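Local structure of nitrite oxidoreductase subunit B (Kuenenia stuttgartiensis, 7B04) at residues N6-R11 with T299-Y304; F26-N31 with R267-L272; N31-I36 with Y304-R309; T348-Y353 with K388-T393. The protein probably carries electrons through its [4Fe-4S] and [3Fe-4S] clusters as the iron-sulfur subunit of the anammox nitrite oxidoreductase complex. One frame throughout, in Å; residues are numbered along the deposited sequence.

In the fold
Interactions 1, 2 and 3 are buried and meet on one mixed sheet, in which strand 25-31 lies between strands 267-272 and 303-306; interaction 4 is partly buried, its centre about 20 Å from that of the chain. Interaction 2 pairs the backbones of 25-31 and 267-272, interaction 3 joins the end of 25-31 and the cysteine loop after it to the parallel strand 303-306 and its following prolines, and both touch the same iron-sulfur cluster. Y304 is common to interactions 1 and 3. Polar and aromatic groups dominate interaction 1, main-chain bonds interaction 2, an asparagine and an isoleucine interaction 3, whereas interaction 4 is apolar and touches interaction 2 through I351 and Y353.

Interaction 1: N6-R11 with T299-Y304; sequences NWHLGR and TEPNIY
H8 is met on two sides by the 299-304 segment. E300 crosses it at about a right angle and lays CG over one face of the imidazole, a CH-pi contact with E300 CG 3.4 Å from the centroid of the H8 ring. At the rim of the same ring Y304 approaches tip to tip, and H8 NE2 and Y304 OH share a hydrogen bond of 3.0 Å in which either may be the donor; the two ring planes stand 85° apart. H8 CG lies anti to its own carbonyl carbon (chi1 -65°), on the side of E300. W7 also reaches Y304 tip to tip, with W7 CH2 3.8 Å from Y304 CE1, and helix 279-286 packs on both side chains through I284. N6 to R11 form a beta hairpin turn between strands 3-6 and 11-14, closed by a G1 beta bulge in which G10 and R11 face N6. Within it N6 OD1 accepts from L9 N at 3.0 Å, an Asx motif, the donor standing above the carbonyl plane. The amide of N6 slides past the E300 carboxylate in the opposite direction, their planes 81° apart. An alanine at N6 would probably leave L9 N without its side-chain acceptor and open a gap beside the E300 carboxylate, where the amide now lies. The carboxylate itself receives a weak bond from W7 N to E300 OE1 (3.4 Å), while its stronger partners are R21, in a salt bridge to OE2, and the hydroxyl of T179.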
# COMPACT_ATOMS: atom_id res chain seq x y z
N ASN A 6 -9.35 -16.39 35.25
CA ASN A 6 -9.40 -15.77 33.93
C ASN A 6 -10.86 -15.61 33.54
O ASN A 6 -11.57 -16.61 33.39
CB ASN A 6 -8.66 -16.60 32.88
CG ASN A 6 -8.83 -16.06 31.45
OD1 ASN A 6 -9.87 -15.53 31.09
ND2 ASN A 6 -7.80 -16.21 30.64
N TRP A 7 -11.30 -14.37 33.36
CA TRP A 7 -12.69 -14.13 33.02
C TRP A 7 -12.99 -14.45 31.56
O TRP A 7 -14.16 -14.69 31.23
CB TRP A 7 -13.09 -12.70 33.37
CG TRP A 7 -12.35 -11.63 32.67
CD1 TRP A 7 -11.20 -11.01 33.08
CD2 TRP A 7 -12.72 -11.00 31.44
NE1 TRP A 7 -10.83 -10.05 32.17
CE2 TRP A 7 -11.75 -10.03 31.15
CE3 TRP A 7 -13.78 -11.18 30.54
CZ2 TRP A 7 -11.81 -9.23 30.01
CZ3 TRP A 7 -13.84 -10.39 29.42
CH2 TRP A 7 -12.86 -9.43 29.16
N HIS A 8 -11.99 -14.47 30.67
CA HIS A 8 -12.26 -14.89 29.29
C HIS A 8 -12.75 -16.33 29.27
O HIS A 8 -13.75 -16.66 28.64
CB HIS A 8 -11.01 -14.77 28.42
CG HIS A 8 -10.51 -13.37 28.24
ND1 HIS A 8 -9.33 -13.09 27.59
CD2 HIS A 8 -11.03 -12.18 28.61
CE1 HIS A 8 -9.15 -11.78 27.56
NE2 HIS A 8 -10.17 -11.21 28.18
N LEU A 9 -12.04 -17.21 29.98
CA LEU A 9 -12.42 -18.61 30.06
C LEU A 9 -13.54 -18.85 31.07
O LEU A 9 -14.15 -19.92 31.05
CB LEU A 9 -11.22 -19.47 30.45
CG LEU A 9 -9.98 -19.41 29.56
CD1 LEU A 9 -8.94 -20.39 30.06
CD2 LEU A 9 -10.36 -19.71 28.12
N GLY A 10 -13.81 -17.88 31.94
CA GLY A 10 -14.83 -18.09 32.95
C GLY A 10 -14.46 -19.19 33.91
O GLY A 10 -15.34 -19.84 34.48
N ARG A 11 -13.16 -19.42 34.09
CA ARG A 11 -12.65 -20.56 34.84
C ARG A 11 -11.40 -20.10 35.56
O ARG A 11 -10.85 -19.03 35.28
CB ARG A 11 -12.40 -21.73 33.87
CG ARG A 11 -11.36 -22.77 34.27
CD ARG A 11 -11.46 -24.04 33.43
NE ARG A 11 -10.91 -23.87 32.08
CZ ARG A 11 -9.62 -23.89 31.79
NH1 ARG A 11 -8.72 -24.06 32.76
NH2 ARG A 11 -9.21 -23.74 30.54
N THR A 299 -3.97 -16.75 27.88
CA THR A 299 -3.13 -15.64 28.34
C THR A 299 -3.94 -14.42 28.77
O THR A 299 -3.37 -13.52 29.40
CB THR A 299 -2.14 -15.24 27.25
OG1 THR A 299 -2.82 -14.54 26.20
CG2 THR A 299 -1.45 -16.47 26.67
N GLU A 300 -5.24 -14.39 28.49
CA GLU A 300 -6.08 -13.20 28.63
C GLU A 300 -5.53 -12.05 27.79
O GLU A 300 -4.97 -11.09 28.35
CB GLU A 300 -6.23 -12.78 30.09
CG GLU A 300 -7.55 -12.08 30.39
CD GLU A 300 -7.84 -11.96 31.87
OE1 GLU A 300 -8.28 -12.96 32.48
OE2 GLU A 300 -7.66 -10.85 32.43
N PRO A 301 -5.64 -12.12 26.46
CA PRO A 301 -5.27 -10.98 25.63
C PRO A 301 -6.11 -9.76 25.97
O PRO A 301 -7.22 -9.86 26.48
CB PRO A 301 -5.54 -11.46 24.20
CG PRO A 301 -5.66 -12.93 24.30
CD PRO A 301 -6.20 -13.22 25.66
N ASN A 302 -5.57 -8.58 25.66
CA ASN A 302 -6.26 -7.34 25.95
C ASN A 302 -6.40 -6.47 24.71
O ASN A 302 -6.54 -5.25 24.82
CB ASN A 302 -5.56 -6.59 27.08
CG ASN A 302 -5.63 -7.34 28.39
OD1 ASN A 302 -6.71 -7.68 28.87
ND2 ASN A 302 -4.47 -7.62 28.98
N ILE A 303 -6.38 -7.08 23.53
CA ILE A 303 -6.78 -6.44 22.28
C ILE A 303 -8.04 -7.15 21.82
O ILE A 303 -8.00 -8.34 21.47
CB ILE A 303 -5.68 -6.51 21.22
CG1 ILE A 303 -4.40 -5.84 21.73
CG2 ILE A 303 -6.14 -5.86 19.92
CD1 ILE A 303 -4.58 -4.38 22.07
N TYR A 304 -9.16 -6.44 21.82
CA TYR A 304 -10.47 -7.02 21.57
C TYR A 304 -10.98 -6.58 20.21
O TYR A 304 -10.80 -5.43 19.81
CB TYR A 304 -11.46 -6.63 22.66
CG TYR A 304 -11.03 -7.05 24.05
CD1 TYR A 304 -11.45 -8.26 24.58
CD2 TYR A 304 -10.21 -6.24 24.82
CE1 TYR A 304 -11.06 -8.65 25.85
CE2 TYR A 304 -9.81 -6.62 26.09
CZ TYR A 304 -10.24 -7.83 26.60
OH TYR A 304 -9.85 -8.21 27.86

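Interaction 2: F26-N31 with R267-L272; sequences FAAVFN and RLQGFL. With SF4 (iron/sulfur cluster), chain B.
F26 to F30 pair antiparallel with F271 to R267, the short strand axes approaching to 4.5 Å with 133° between their directions. A27 with G270 and V29 with L268 are the hydrogen-bonded pairs, the shortest bonds being G270 N to A27 O and V29 N to L268 O, both 2.9 Å. G270 O accepts twice, from A27 N and from Q269 NE2, on opposite faces of its carbonyl plane. Q269 thus bonds at both ends of its amide, OE1 accepting from T256 N of a second [4Fe-4S] site. The pairing joins strand 267-272, outermost of the mixed sheet within this chain, to strand 25-31, beside the [4Fe-4S] cluster whose pocket includes R267. On the face bearing F30 and R267, these run side by side in the same direction, and the guanidinium lies flat on the ring with planes 20° and centres 4.3 Å apart. This off-centre cation-pi stack follows a bend at chi3 of R267 (56°), which sets NE over the F30 ring near its rim. R267 NH1 lies 3.5 Å from S1 of the cluster, and its charge may influence the cluster's potential. On the other face A27 CB touches L272 CG at 3.9 Å.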
# COMPACT_ATOMS: atom_id res chain seq x y z
N PHE A 26 -3.95 -1.72 29.88
CA PHE A 26 -3.83 -1.22 28.52
C PHE A 26 -4.61 -2.13 27.57
O PHE A 26 -4.32 -3.32 27.46
CB PHE A 26 -2.35 -1.16 28.11
CG PHE A 26 -2.12 -0.84 26.66
CD1 PHE A 26 -2.01 -1.85 25.72
CD2 PHE A 26 -2.01 0.47 26.24
CE1 PHE A 26 -1.79 -1.55 24.38
CE2 PHE A 26 -1.79 0.77 24.91
CZ PHE A 26 -1.69 -0.24 23.98
N ALA A 27 -5.59 -1.55 26.89
CA ALA A 27 -6.48 -2.34 26.05
C ALA A 27 -6.92 -1.49 24.86
O ALA A 27 -6.81 -0.27 24.87
CB ALA A 27 -7.70 -2.83 26.83
N ALA A 28 -7.41 -2.18 23.83
CA ALA A 28 -7.86 -1.51 22.62
C ALA A 28 -8.94 -2.36 21.96
O ALA A 28 -9.02 -3.57 22.16
CB ALA A 28 -6.70 -1.26 21.65
N VAL A 29 -9.76 -1.70 21.15
CA VAL A 29 -10.84 -2.34 20.41
C VAL A 29 -10.59 -2.13 18.92
O VAL A 29 -10.42 -0.99 18.48
CB VAL A 29 -12.21 -1.78 20.82
CG1 VAL A 29 -13.29 -2.26 19.86
CG2 VAL A 29 -12.54 -2.17 22.25
N PHE A 30 -10.59 -3.22 18.16
CA PHE A 30 -10.36 -3.18 16.72
C PHE A 30 -11.66 -3.55 16.02
O PHE A 30 -12.18 -4.66 16.21
CB PHE A 30 -9.25 -4.14 16.29
CG PHE A 30 -7.87 -3.77 16.79
CD1 PHE A 30 -7.68 -2.72 17.67
CD2 PHE A 30 -6.77 -4.49 16.37
CE1 PHE A 30 -6.41 -2.40 18.12
CE2 PHE A 30 -5.50 -4.17 16.81
CZ PHE A 30 -5.32 -3.13 17.68
N ASN A 31 -12.19 -2.64 15.21
CA ASN A 31 -13.38 -2.92 14.41
C ASN A 31 -12.92 -3.52 13.09
O ASN A 31 -12.61 -2.81 12.13
CB ASN A 31 -14.21 -1.66 14.20
CG ASN A 31 -15.58 -1.95 13.61
OD1 ASN A 31 -15.91 -3.09 13.31
ND2 ASN A 31 -16.39 -0.90 13.45
N ARG A 267 -9.54 1.20 15.21
CA ARG A 267 -8.97 0.89 16.52
C ARG A 267 -9.08 2.09 17.44
O ARG A 267 -8.77 3.22 17.05
CB ARG A 267 -7.52 0.42 16.41
CG ARG A 267 -6.64 1.29 15.61
CD ARG A 267 -5.22 0.78 15.55
NE ARG A 267 -5.07 -0.58 15.06
CZ ARG A 267 -3.89 -1.17 14.87
NH1 ARG A 267 -3.82 -2.41 14.42
NH2 ARG A 267 -2.77 -0.50 15.14
N LEU A 268 -9.53 1.84 18.67
CA LEU A 268 -9.56 2.82 19.74
C LEU A 268 -8.78 2.25 20.91
O LEU A 268 -9.06 1.14 21.37
CB LEU A 268 -11.00 3.14 20.16
CG LEU A 268 -11.18 4.19 21.26
CD1 LEU A 268 -10.99 5.59 20.70
CD2 LEU A 268 -12.53 4.05 21.93
N GLN A 269 -7.79 3.00 21.39
CA GLN A 269 -6.90 2.54 22.44
C GLN A 269 -7.15 3.32 23.72
O GLN A 269 -7.28 4.55 23.69
CB GLN A 269 -5.44 2.69 22.02
CG GLN A 269 -4.46 2.00 22.94
CD GLN A 269 -3.70 2.97 23.82
OE1 GLN A 269 -2.78 3.64 23.37
NE2 GLN A 269 -4.09 3.04 25.09
N GLY A 270 -7.20 2.60 24.84
CA GLY A 270 -7.42 3.20 26.14
C GLY A 270 -7.01 2.26 27.26
O GLY A 270 -5.98 1.60 27.17
N PHE A 271 -7.81 2.21 28.33
CA PHE A 271 -7.56 1.29 29.43
C PHE A 271 -8.86 0.62 29.84
O PHE A 271 -9.94 1.19 29.72
CB PHE A 271 -6.94 2.02 30.63
CG PHE A 271 -5.64 2.70 30.31
CD1 PHE A 271 -4.47 1.97 30.21
CD2 PHE A 271 -5.60 4.07 30.12
CE1 PHE A 271 -3.27 2.60 29.92
CE2 PHE A 271 -4.41 4.70 29.83
CZ PHE A 271 -3.24 3.97 29.73
N LEU A 272 -8.73 -0.61 30.34
CA LEU A 272 -9.86 -1.34 30.92
C LEU A 272 -10.04 -0.88 32.37
O LEU A 272 -9.30 -1.29 33.26
CB LEU A 272 -9.63 -2.84 30.85
CG LEU A 272 -10.27 -3.55 29.65
CD1 LEU A 272 -9.90 -5.02 29.63
CD2 LEU A 272 -11.78 -3.38 29.69
FE1 SF4 B . -5.10 -0.05 8.01
FE2 SF4 B . -3.82 -1.13 10.18
FE3 SF4 B . -6.27 -2.10 9.41
FE4 SF4 B . -6.07 0.39 10.53
S1 SF4 B . -5.60 -1.60 11.53
S2 SF4 B . -7.28 -0.19 8.68
S3 SF4 B . -4.07 1.09 9.69
S4 SF4 B . -4.32 -2.18 8.22

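Interaction 3: N31-I36 with Y304-R309; sequences NINRCI and YYIPPR. With SF4 (iron/sulfur cluster), chain B.
N31 and I306 form a parallel beta bridge at the end of strand 25-31, where a 3-10 turn begins that leads into the cysteine loop of a ferredoxin-type [4Fe-4S] site. Among the polar contacts, N33 works through both ends of its amide. Its OD1 accepts from R309 N at 2.9 Å, the donor lying in the carbonyl plane, while ND2 gives a weak bond to P307 O and a firmer one, in the acceptor's carbonyl plane, to N31 OD1 at 3.3 Å. An alanine at N33 would probably leave R309 N without this acceptor and N31 OD1 without its amide donor, loosening the tie between turn and proline segment. Apolar contacts centre on I32: with CG1 anti to the carbonyl carbon (chi1 -57°) and CG2 anti to the backbone N, its two branches diverge, CD1 meeting Y305 CB and CG2 meeting P308 CG, each at 3.6 Å. Subunit A closes over the loop, with its E325 in a salt bridge to R34. The turn is tied internally by C35 N to I32 O, and beyond it C35 SG binds an iron of the cluster, FE3, at 2.3 Å.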
# COMPACT_ATOMS: atom_id res chain seq x y z
N ASN A 31 -12.19 -2.64 15.21
CA ASN A 31 -13.38 -2.92 14.41
C ASN A 31 -12.92 -3.52 13.09
O ASN A 31 -12.61 -2.81 12.13
CB ASN A 31 -14.21 -1.66 14.20
CG ASN A 31 -15.58 -1.95 13.61
OD1 ASN A 31 -15.91 -3.09 13.31
ND2 ASN A 31 -16.39 -0.90 13.45
N ILE A 32 -12.87 -4.85 13.04
CA ILE A 32 -12.40 -5.56 11.84
C ILE A 32 -13.25 -5.20 10.62
O ILE A 32 -12.74 -5.16 9.50
CB ILE A 32 -12.40 -7.08 12.09
CG1 ILE A 32 -11.53 -7.42 13.30
CG2 ILE A 32 -11.90 -7.82 10.86
CD1 ILE A 32 -11.55 -8.90 13.65
N ASN A 33 -14.54 -4.92 10.83
CA ASN A 33 -15.43 -4.59 9.72
C ASN A 33 -14.94 -3.38 8.93
O ASN A 33 -15.24 -3.27 7.74
CB ASN A 33 -16.84 -4.34 10.25
CG ASN A 33 -17.46 -5.59 10.85
OD1 ASN A 33 -17.62 -6.60 10.18
ND2 ASN A 33 -17.80 -5.52 12.14
N ARG A 34 -14.22 -2.47 9.57
CA ARG A 34 -13.75 -1.26 8.90
C ARG A 34 -12.34 -1.39 8.32
O ARG A 34 -11.89 -0.47 7.63
CB ARG A 34 -13.77 -0.07 9.86
CG ARG A 34 -15.12 0.42 10.31
CD ARG A 34 -14.93 1.66 11.17
NE ARG A 34 -16.18 2.22 11.68
CZ ARG A 34 -16.24 3.32 12.42
NH1 ARG A 34 -17.42 3.76 12.85
NH2 ARG A 34 -15.13 3.97 12.74
N CYS A 35 -11.64 -2.48 8.59
CA CYS A 35 -10.23 -2.56 8.23
C CYS A 35 -10.04 -2.71 6.72
O CYS A 35 -10.88 -3.28 6.02
CB CYS A 35 -9.55 -3.72 8.96
SG CYS A 35 -7.74 -3.73 8.82
N ILE A 36 -8.91 -2.21 6.24
CA ILE A 36 -8.57 -2.20 4.82
C ILE A 36 -7.27 -2.92 4.53
O ILE A 36 -6.88 -3.01 3.36
CB ILE A 36 -8.53 -0.76 4.27
CG1 ILE A 36 -7.51 0.08 5.05
CG2 ILE A 36 -9.91 -0.12 4.34
CD1 ILE A 36 -7.45 1.52 4.60
N TYR A 304 -9.16 -6.44 21.82
CA TYR A 304 -10.47 -7.02 21.57
C TYR A 304 -10.98 -6.58 20.21
O TYR A 304 -10.80 -5.43 19.81
CB TYR A 304 -11.46 -6.63 22.66
CG TYR A 304 -11.03 -7.05 24.05
CD1 TYR A 304 -11.45 -8.26 24.58
CD2 TYR A 304 -10.21 -6.24 24.82
CE1 TYR A 304 -11.06 -8.65 25.85
CE2 TYR A 304 -9.81 -6.62 26.09
CZ TYR A 304 -10.24 -7.83 26.60
OH TYR A 304 -9.85 -8.21 27.86
N TYR A 305 -11.62 -7.51 19.50
CA TYR A 305 -12.02 -7.30 18.11
C TYR A 305 -13.53 -7.38 17.97
O TYR A 305 -14.18 -8.23 18.60
CB TYR A 305 -11.39 -8.35 17.19
CG TYR A 305 -9.88 -8.35 17.16
CD1 TYR A 305 -9.19 -7.67 16.17
CD2 TYR A 305 -9.14 -9.04 18.11
CE1 TYR A 305 -7.81 -7.67 16.12
CE2 TYR A 305 -7.76 -9.05 18.08
CZ TYR A 305 -7.10 -8.36 17.08
OH TYR A 305 -5.73 -8.37 17.05
N ILE A 306 -14.08 -6.52 17.13
CA ILE A 306 -15.46 -6.65 16.66
C ILE A 306 -15.43 -7.59 15.45
O ILE A 306 -14.80 -7.25 14.43
CB ILE A 306 -16.06 -5.30 16.29
CG1 ILE A 306 -16.25 -4.44 17.54
CG2 ILE A 306 -17.39 -5.49 15.57
CD1 ILE A 306 -16.75 -3.04 17.26
N PRO A 307 -16.06 -8.75 15.52
CA PRO A 307 -15.87 -9.77 14.48
C PRO A 307 -16.42 -9.30 13.14
O PRO A 307 -17.27 -8.41 13.08
CB PRO A 307 -16.67 -10.97 15.01
CG PRO A 307 -16.80 -10.73 16.48
CD PRO A 307 -16.90 -9.24 16.62
N PRO A 308 -15.93 -9.87 12.04
CA PRO A 308 -16.49 -9.53 10.72
C PRO A 308 -17.91 -10.04 10.59
O PRO A 308 -18.24 -11.15 11.01
CB PRO A 308 -15.55 -10.24 9.74
CG PRO A 308 -14.29 -10.50 10.51
CD PRO A 308 -14.73 -10.72 11.92
N ARG A 309 -18.77 -9.21 9.99
CA ARG A 309 -20.16 -9.57 9.79
C ARG A 309 -20.34 -10.68 8.76
O ARG A 309 -21.40 -11.32 8.73
CB ARG A 309 -20.97 -8.34 9.38
CG ARG A 309 -20.61 -7.79 8.01
CD ARG A 309 -21.60 -6.73 7.56
NE ARG A 309 -21.31 -6.26 6.21
CZ ARG A 309 -22.11 -5.48 5.50
NH1 ARG A 309 -21.76 -5.10 4.28
NH2 ARG A 309 -23.26 -5.06 6.01
FE1 SF4 B . -5.10 -0.05 8.01
FE2 SF4 B . -3.82 -1.13 10.18
FE3 SF4 B . -6.27 -2.10 9.41
FE4 SF4 B . -6.07 0.39 10.53
S1 SF4 B . -5.60 -1.60 11.53
S2 SF4 B . -7.28 -0.19 8.68
S3 SF4 B . -4.07 1.09 9.69
S4 SF4 B . -4.32 -2.18 8.22

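Interaction 4: T348-Y353 with K388-T393; sequences TQTIVY and KEVVRT
V352 and V390 slide past each other in opposite directions, V352 CG2 lying 3.5 Å from V390 CG2. The same V352 methyl serves V391 as well, meeting its CG1 at 3.8 Å, with the two side chains crossing at about a right angle. T348 completes the first shell. Its CG2 rests 3.7 Å from V391 CB, and its CB approaches V391 CG2 at 3.8 Å, so the threonine meets the valine with its carbon atoms. T350 adds a more distant touch through CG2 to V390 CG1. Both valines can face the 348-353 loop because V390 and V391 lie together opposite G382 in a classic beta bulge, which breaks the usual alternation of side chains along the strand. Strand 389-394 belongs to an antiparallel sheet with strands 354-358, 362-368 and 371-383, and the contact packs the loop that enters 354-358 against it. V391 sets CG1 between its backbone N and carbonyl carbon (chi1 72°), where that methyl meets V352. T348 OG1, anti to the backbone N, turns back on its own loop and takes a weak bond from T350 N at 3.3 Å. Further out, backbone bonds tie Q349 to E255, I351 to P253 and Y353 to F383, which probably help to set the path of the loop. R108 of subunit A packs on T348 and V391, and N109 of that subunit is hydrogen-bonded to the hydroxyl of T393.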
# COMPACT_ATOMS: atom_id res chain seq x y z
N THR A 348 -9.01 11.72 17.68
CA THR A 348 -7.89 12.42 18.29
C THR A 348 -6.80 11.41 18.60
O THR A 348 -7.04 10.20 18.61
CB THR A 348 -8.31 13.15 19.58
OG1 THR A 348 -7.20 13.90 20.09
CG2 THR A 348 -8.78 12.16 20.63
N GLN A 349 -5.60 11.91 18.87
CA GLN A 349 -4.50 11.06 19.30
C GLN A 349 -4.39 10.95 20.81
O GLN A 349 -3.66 10.09 21.31
CB GLN A 349 -3.18 11.54 18.71
CG GLN A 349 -3.02 13.05 18.63
CD GLN A 349 -1.98 13.46 17.61
OE1 GLN A 349 -1.34 12.62 16.98
NE2 GLN A 349 -1.81 14.77 17.44
N THR A 350 -5.09 11.80 21.55
CA THR A 350 -5.06 11.75 23.01
C THR A 350 -6.01 10.67 23.51
O THR A 350 -7.12 10.51 22.99
CB THR A 350 -5.45 13.11 23.60
OG1 THR A 350 -4.59 14.13 23.08
CG2 THR A 350 -5.34 13.09 25.12
N ILE A 351 -5.57 9.92 24.52
CA ILE A 351 -6.40 8.86 25.06
C ILE A 351 -7.60 9.46 25.77
O ILE A 351 -7.47 10.42 26.55
CB ILE A 351 -5.58 7.96 26.01
CG1 ILE A 351 -4.46 7.26 25.25
CG2 ILE A 351 -6.48 6.93 26.67
CD1 ILE A 351 -3.48 6.53 26.15
N VAL A 352 -8.78 8.90 25.51
CA VAL A 352 -10.03 9.35 26.11
C VAL A 352 -10.45 8.33 27.15
O VAL A 352 -10.57 7.13 26.85
CB VAL A 352 -11.13 9.53 25.05
CG1 VAL A 352 -12.47 9.71 25.72
CG2 VAL A 352 -10.81 10.71 24.15
N TYR A 353 -10.67 8.79 28.38
CA TYR A 353 -11.02 7.91 29.49
C TYR A 353 -12.52 7.81 29.74
O TYR A 353 -12.97 6.80 30.29
CB TYR A 353 -10.33 8.38 30.77
CG TYR A 353 -8.83 8.24 30.72
CD1 TYR A 353 -8.20 7.13 31.27
CD2 TYR A 353 -8.04 9.20 30.11
CE1 TYR A 353 -6.83 7.00 31.22
CE2 TYR A 353 -6.67 9.08 30.06
CZ TYR A 353 -6.07 7.97 30.62
OH TYR A 353 -4.70 7.83 30.57
N LYS A 388 -11.32 16.62 31.61
CA LYS A 388 -11.29 17.73 30.63
C LYS A 388 -11.67 17.18 29.25
O LYS A 388 -11.28 16.07 28.94
CB LYS A 388 -9.95 18.45 30.70
CG LYS A 388 -9.81 19.72 29.87
CD LYS A 388 -8.73 20.67 30.36
CE LYS A 388 -7.71 21.12 29.33
NZ LYS A 388 -6.32 21.10 29.87
N GLU A 389 -12.42 17.96 28.48
CA GLU A 389 -12.81 17.54 27.12
C GLU A 389 -11.56 17.58 26.25
O GLU A 389 -10.84 18.54 26.32
CB GLU A 389 -13.89 18.49 26.62
CG GLU A 389 -14.14 18.38 25.14
CD GLU A 389 -15.45 18.98 24.69
OE1 GLU A 389 -16.21 19.33 25.54
OE2 GLU A 389 -15.66 19.10 23.50
N VAL A 390 -11.35 16.55 25.44
CA VAL A 390 -10.20 16.43 24.55
C VAL A 390 -10.62 16.21 23.11
O VAL A 390 -9.79 16.41 22.20
CB VAL A 390 -9.26 15.30 25.03
CG1 VAL A 390 -8.68 15.65 26.39
CG2 VAL A 390 -10.01 13.99 25.10
N VAL A 391 -11.86 15.80 22.84
CA VAL A 391 -12.30 15.49 21.48
C VAL A 391 -13.81 15.68 21.41
O VAL A 391 -14.52 15.56 22.41
CB VAL A 391 -11.88 14.05 21.08
CG1 VAL A 391 -12.71 13.02 21.84
CG2 VAL A 391 -12.00 13.86 19.58
N ARG A 392 -14.29 15.99 20.21
CA ARG A 392 -15.72 16.09 19.95
C ARG A 392 -15.96 15.99 18.45
O ARG A 392 -15.20 16.56 17.66
CB ARG A 392 -16.28 17.41 20.49
CG ARG A 392 -17.70 17.72 20.05
CD ARG A 392 -18.18 19.05 20.60
NE ARG A 392 -18.30 19.03 22.06
CZ ARG A 392 -18.96 19.95 22.76
NH1 ARG A 392 -19.56 20.95 22.14
NH2 ARG A 392 -19.01 19.86 24.08
N THR A 393 -17.02 15.28 18.06
CA THR A 393 -17.38 15.16 16.66
C THR A 393 -18.86 14.81 16.55
O THR A 393 -19.50 14.41 17.53
CB THR A 393 -16.52 14.12 15.94
OG1 THR A 393 -16.74 14.21 14.52
CG2 THR A 393 -16.87 12.72 16.41